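Local structure of AT-less polyketide synthase (Streptomyces platensis subsp. rosaceus, 4TKT) at residues Thr90-Glu95 with Ser140-Tyr145. The protein probably catalyses decarboxylative Claisen condensation as a ketosynthase domain that extends the growing polyketide chain in isomigrastatin biosynthesis. Sequence-based numbering, arbitrary orientation.
Sequences TMDPQE and SEYQLY
Pro93 lies on the ring of Tyr142 in a CH-pi contact that joins the starts of two helices, 93-109 and 142-151, in the N-terminal half of a thiolase-fold ketosynthase. Pro93 CD sits almost centrally over one face, 3.5 Å from the ring centroid of Tyr142 and only 11° off the ring normal, while CG leans out above the CD1–CE1 side. The two side chains cross at about a right angle, an example of how proline at a helix start can offer a polarised C-H to an aromatic face. The tyrosine reaches this place because its CG stands anti to the backbone N (chi1 -157°), which brings the ring against the loop before helix 93-109. There its CE2 corner meets main chain: Thr90 C lies at the ring edge, and Met91 O approaches Tyr142 CE2 obliquely at 3.5 Å. Beyond segment 90-95, the phenolic OH is hydrogen-bonded to Ser89 O, and Trp613 packs edge-to-face with the ring. An alanine in place of Tyr142 would probably leave Pro93 without its aromatic partner, open a gap between the two helix starts and deprive Ser89 O of its phenol.

The polar interactions centre on Asp92, the N-cap of helix 93-109. Its OD1 accepts a weak but nearly straight capping bond from Gln94 N (3.3 Å, 170°), whereas OD2 uses its syn lone pair to receive Gln94 NE2. That second bond helps fix the carboxylate's rotation, and the same amide nitrogen also binds Tyr139 O, just ahead of 140-145. A water links the two segments: it donates to Asp92 OD1 at 3.2 Å and accepts from Glu141 N at 2.7 Å.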
ATOM      1  N   THR A  90       3.262 -23.543  -5.357  1.00 27.24           N
ATOM      2  CA  THR A  90       4.636 -23.505  -4.866  1.00 27.10           C
ATOM      3  C   THR A  90       5.230 -22.107  -4.964  1.00 28.62           C
ATOM      4  O   THR A  90       6.419 -21.908  -4.724  1.00 33.52           O
ATOM      5  CB  THR A  90       5.539 -24.478  -5.641  1.00 30.14           C
ATOM      6  OG1 THR A  90       5.456 -24.194  -7.042  1.00 37.02           O
ATOM      7  CG2 THR A  90       5.109 -25.915  -5.391  1.00 26.59           C
HETATM    8  N   MSE A  91       4.392 -21.142  -5.320  1.00 29.77           N
HETATM    9  CA  MSE A  91       4.822 -19.760  -5.473  1.00 26.37           C
HETATM   10  C   MSE A  91       4.696 -19.017  -4.152  1.00 31.24           C
HETATM   11  O   MSE A  91       3.662 -19.094  -3.489  1.00 30.22           O
HETATM   12  CB  MSE A  91       3.998 -19.070  -6.564  1.00 27.24           C
HETATM   13  CG  MSE A  91       4.310 -17.603  -6.772  1.00 27.34           C
HETATM   14 SE   MSE A  91       3.234 -16.861  -8.234  1.00 50.10          SE
HETATM   15  CE  MSE A  91       3.956 -17.931  -9.709  1.00 33.41           C
ATOM     16  N   ASP A  92       5.760 -18.312  -3.777  1.00 24.13           N
ATOM     17  CA  ASP A  92       5.801 -17.553  -2.532  1.00 24.03           C
ATOM     18  C   ASP A  92       4.607 -16.614  -2.414  1.00 27.73           C
ATOM     19  O   ASP A  92       4.388 -15.779  -3.285  1.00 28.83           O
ATOM     20  CB  ASP A  92       7.117 -16.768  -2.441  1.00 34.98           C
ATOM     21  CG  ASP A  92       7.196 -15.877  -1.206  1.00 45.90           C
ATOM     22  OD1 ASP A  92       6.561 -16.194  -0.180  1.00 44.27           O
ATOM     23  OD2 ASP A  92       7.911 -14.853  -1.261  1.00 53.78           O
ATOM     24  N   PRO A  93       3.823 -16.769  -1.334  1.00 26.75           N
ATOM     25  CA  PRO A  93       2.661 -15.924  -1.041  1.00 25.94           C
ATOM     26  C   PRO A  93       2.965 -14.432  -1.131  1.00 25.22           C
ATOM     27  O   PRO A  93       2.082 -13.652  -1.485  1.00 32.79           O
ATOM     28  CB  PRO A  93       2.304 -16.319   0.390  1.00 21.20           C
ATOM     29  CG  PRO A  93       2.711 -17.739   0.477  1.00 21.36           C
ATOM     30  CD  PRO A  93       3.956 -17.867  -0.360  1.00 20.84           C
ATOM     31  N   GLN A  94       4.199 -14.043  -0.822  1.00 20.01           N
ATOM     32  CA  GLN A  94       4.599 -12.644  -0.916  1.00 19.77           C
ATOM     33  C   GLN A  94       4.549 -12.152  -2.359  1.00 25.44           C
ATOM     34  O   GLN A  94       4.124 -11.028  -2.617  1.00 26.01           O
ATOM     35  CB  GLN A  94       5.998 -12.444  -0.338  1.00 19.39           C
ATOM     36  CG  GLN A  94       6.075 -12.653   1.165  1.00 33.24           C
ATOM     37  CD  GLN A  94       7.452 -12.352   1.726  1.00 34.24           C
ATOM     38  OE1 GLN A  94       7.585 -11.858   2.849  1.00 40.26           O
ATOM     39  NE2 GLN A  94       8.488 -12.649   0.948  1.00 23.63           N
ATOM     40  N   GLU A  95       4.986 -12.990  -3.296  1.00 19.65           N
ATOM     41  CA  GLU A  95       4.867 -12.667  -4.715  1.00 23.12           C
ATOM     42  C   GLU A  95       3.400 -12.574  -5.119  1.00 25.33           C
ATOM     43  O   GLU A  95       3.001 -11.670  -5.854  1.00 30.42           O
ATOM     44  CB  GLU A  95       5.571 -13.713  -5.583  1.00 25.67           C
ATOM     45  CG  GLU A  95       7.005 -14.005  -5.198  1.00 40.72           C
ATOM     46  CD  GLU A  95       7.597 -15.143  -6.007  1.00 49.82           C
ATOM     47  OE1 GLU A  95       7.140 -15.357  -7.151  1.00 42.93           O
ATOM     48  OE2 GLU A  95       8.512 -15.827  -5.502  1.00 60.85           O
ATOM     49  N   SER A 140      12.527 -14.956   3.007  1.00 24.89           N
ATOM     50  CA  SER A 140      12.188 -15.997   2.042  1.00 24.82           C
ATOM     51  C   SER A 140      11.889 -17.294   2.776  1.00 33.57           C
ATOM     52  O   SER A 140      12.638 -18.262   2.667  1.00 40.83           O
ATOM     53  CB  SER A 140      13.320 -16.212   1.042  1.00 38.89           C
ATOM     54  OG  SER A 140      13.461 -15.093   0.190  1.00 46.87           O
ATOM     55  N   GLU A 141      10.787 -17.306   3.518  1.00 25.27           N
ATOM     56  CA  GLU A 141      10.482 -18.406   4.426  1.00 29.78           C
ATOM     57  C   GLU A 141       9.730 -19.572   3.790  1.00 30.42           C
ATOM     58  O   GLU A 141       9.887 -20.711   4.230  1.00 36.41           O
ATOM     59  CB  GLU A 141       9.676 -17.887   5.610  1.00 38.72           C
ATOM     60  CG  GLU A 141      10.463 -16.997   6.545  1.00 51.04           C
ATOM     61  CD  GLU A 141       9.667 -16.622   7.777  1.00 61.63           C
ATOM     62  OE1 GLU A 141       8.493 -16.210   7.627  1.00 56.02           O
ATOM     63  OE2 GLU A 141      10.213 -16.755   8.893  1.00 71.84           O
ATOM     64  N   TYR A 142       8.908 -19.290   2.781  1.00 26.16           N
ATOM     65  CA  TYR A 142       8.111 -20.322   2.113  1.00 26.07           C
ATOM     66  C   TYR A 142       9.015 -21.467   1.661  1.00 26.71           C
ATOM     67  O   TYR A 142       8.693 -22.643   1.823  1.00 27.49           O
ATOM     68  CB  TYR A 142       7.360 -19.721   0.924  1.00 25.60           C
ATOM     69  CG  TYR A 142       6.126 -20.483   0.495  1.00 26.04           C
ATOM     70  CD1 TYR A 142       5.116 -20.777   1.401  1.00 35.29           C
ATOM     71  CD2 TYR A 142       5.957 -20.879  -0.822  1.00 26.23           C
ATOM     72  CE1 TYR A 142       3.982 -21.464   1.008  1.00 35.09           C
ATOM     73  CE2 TYR A 142       4.828 -21.565  -1.226  1.00 26.81           C
ATOM     74  CZ  TYR A 142       3.843 -21.855  -0.308  1.00 36.40           C
ATOM     75  OH  TYR A 142       2.715 -22.537  -0.707  1.00 36.49           O
ATOM     76  N   GLN A 143      10.157 -21.080   1.110  1.00 30.93           N
ATOM     77  CA  GLN A 143      11.259 -21.968   0.760  1.00 31.27           C
ATOM     78  C   GLN A 143      11.540 -23.081   1.782  1.00 34.34           C
ATOM     79  O   GLN A 143      11.830 -24.220   1.412  1.00 32.59           O
ATOM     80  CB  GLN A 143      12.510 -21.110   0.579  1.00 39.37           C
ATOM     81  CG  GLN A 143      13.625 -21.724  -0.218  1.00 47.69           C
ATOM     82  CD  GLN A 143      14.786 -20.767  -0.361  1.00 48.36           C
ATOM     83  OE1 GLN A 143      14.821 -19.723   0.292  1.00 26.91           O
ATOM     84  NE2 GLN A 143      15.740 -21.109  -1.220  1.00 51.96           N
ATOM     85  N   LEU A 144      11.456 -22.743   3.066  1.00 28.02           N
ATOM     86  CA  LEU A 144      11.803 -23.672   4.139  1.00 34.51           C
ATOM     87  C   LEU A 144      10.874 -24.879   4.193  1.00 41.43           C
ATOM     88  O   LEU A 144      11.288 -25.975   4.571  1.00 30.70           O
ATOM     89  CB  LEU A 144      11.788 -22.948   5.485  1.00 28.68           C
ATOM     90  CG  LEU A 144      12.765 -21.778   5.602  1.00 28.21           C
ATOM     91  CD1 LEU A 144      12.471 -20.954   6.837  1.00 28.08           C
ATOM     92  CD2 LEU A 144      14.190 -22.295   5.633  1.00 42.80           C
ATOM     93  N   TYR A 145       9.616 -24.673   3.822  1.00 39.06           N
ATOM     94  CA  TYR A 145       8.640 -25.753   3.834  1.00 36.74           C
ATOM     95  C   TYR A 145       9.044 -26.859   2.867  1.00 31.05           C
ATOM     96  O   TYR A 145       8.949 -28.044   3.193  1.00 38.94           O
ATOM     97  CB  TYR A 145       7.248 -25.221   3.491  1.00 29.63           C
ATOM     98  CG  TYR A 145       6.556 -24.565   4.663  1.00 29.34           C
ATOM     99  CD1 TYR A 145       6.460 -25.216   5.886  1.00 34.98           C
ATOM    100  CD2 TYR A 145       6.019 -23.293   4.556  1.00 28.44           C
ATOM    101  CE1 TYR A 145       5.834 -24.622   6.966  1.00 33.95           C
ATOM    102  CE2 TYR A 145       5.392 -22.691   5.631  1.00 28.40           C
ATOM    103  CZ  TYR A 145       5.303 -23.359   6.833  1.00 34.28           C
ATOM    104  OH  TYR A 145       4.681 -22.764   7.904  1.00 38.20           O
TER
HETATM  105  O   HOH W   1       8.616 -16.191   2.275  1.00 39.13           O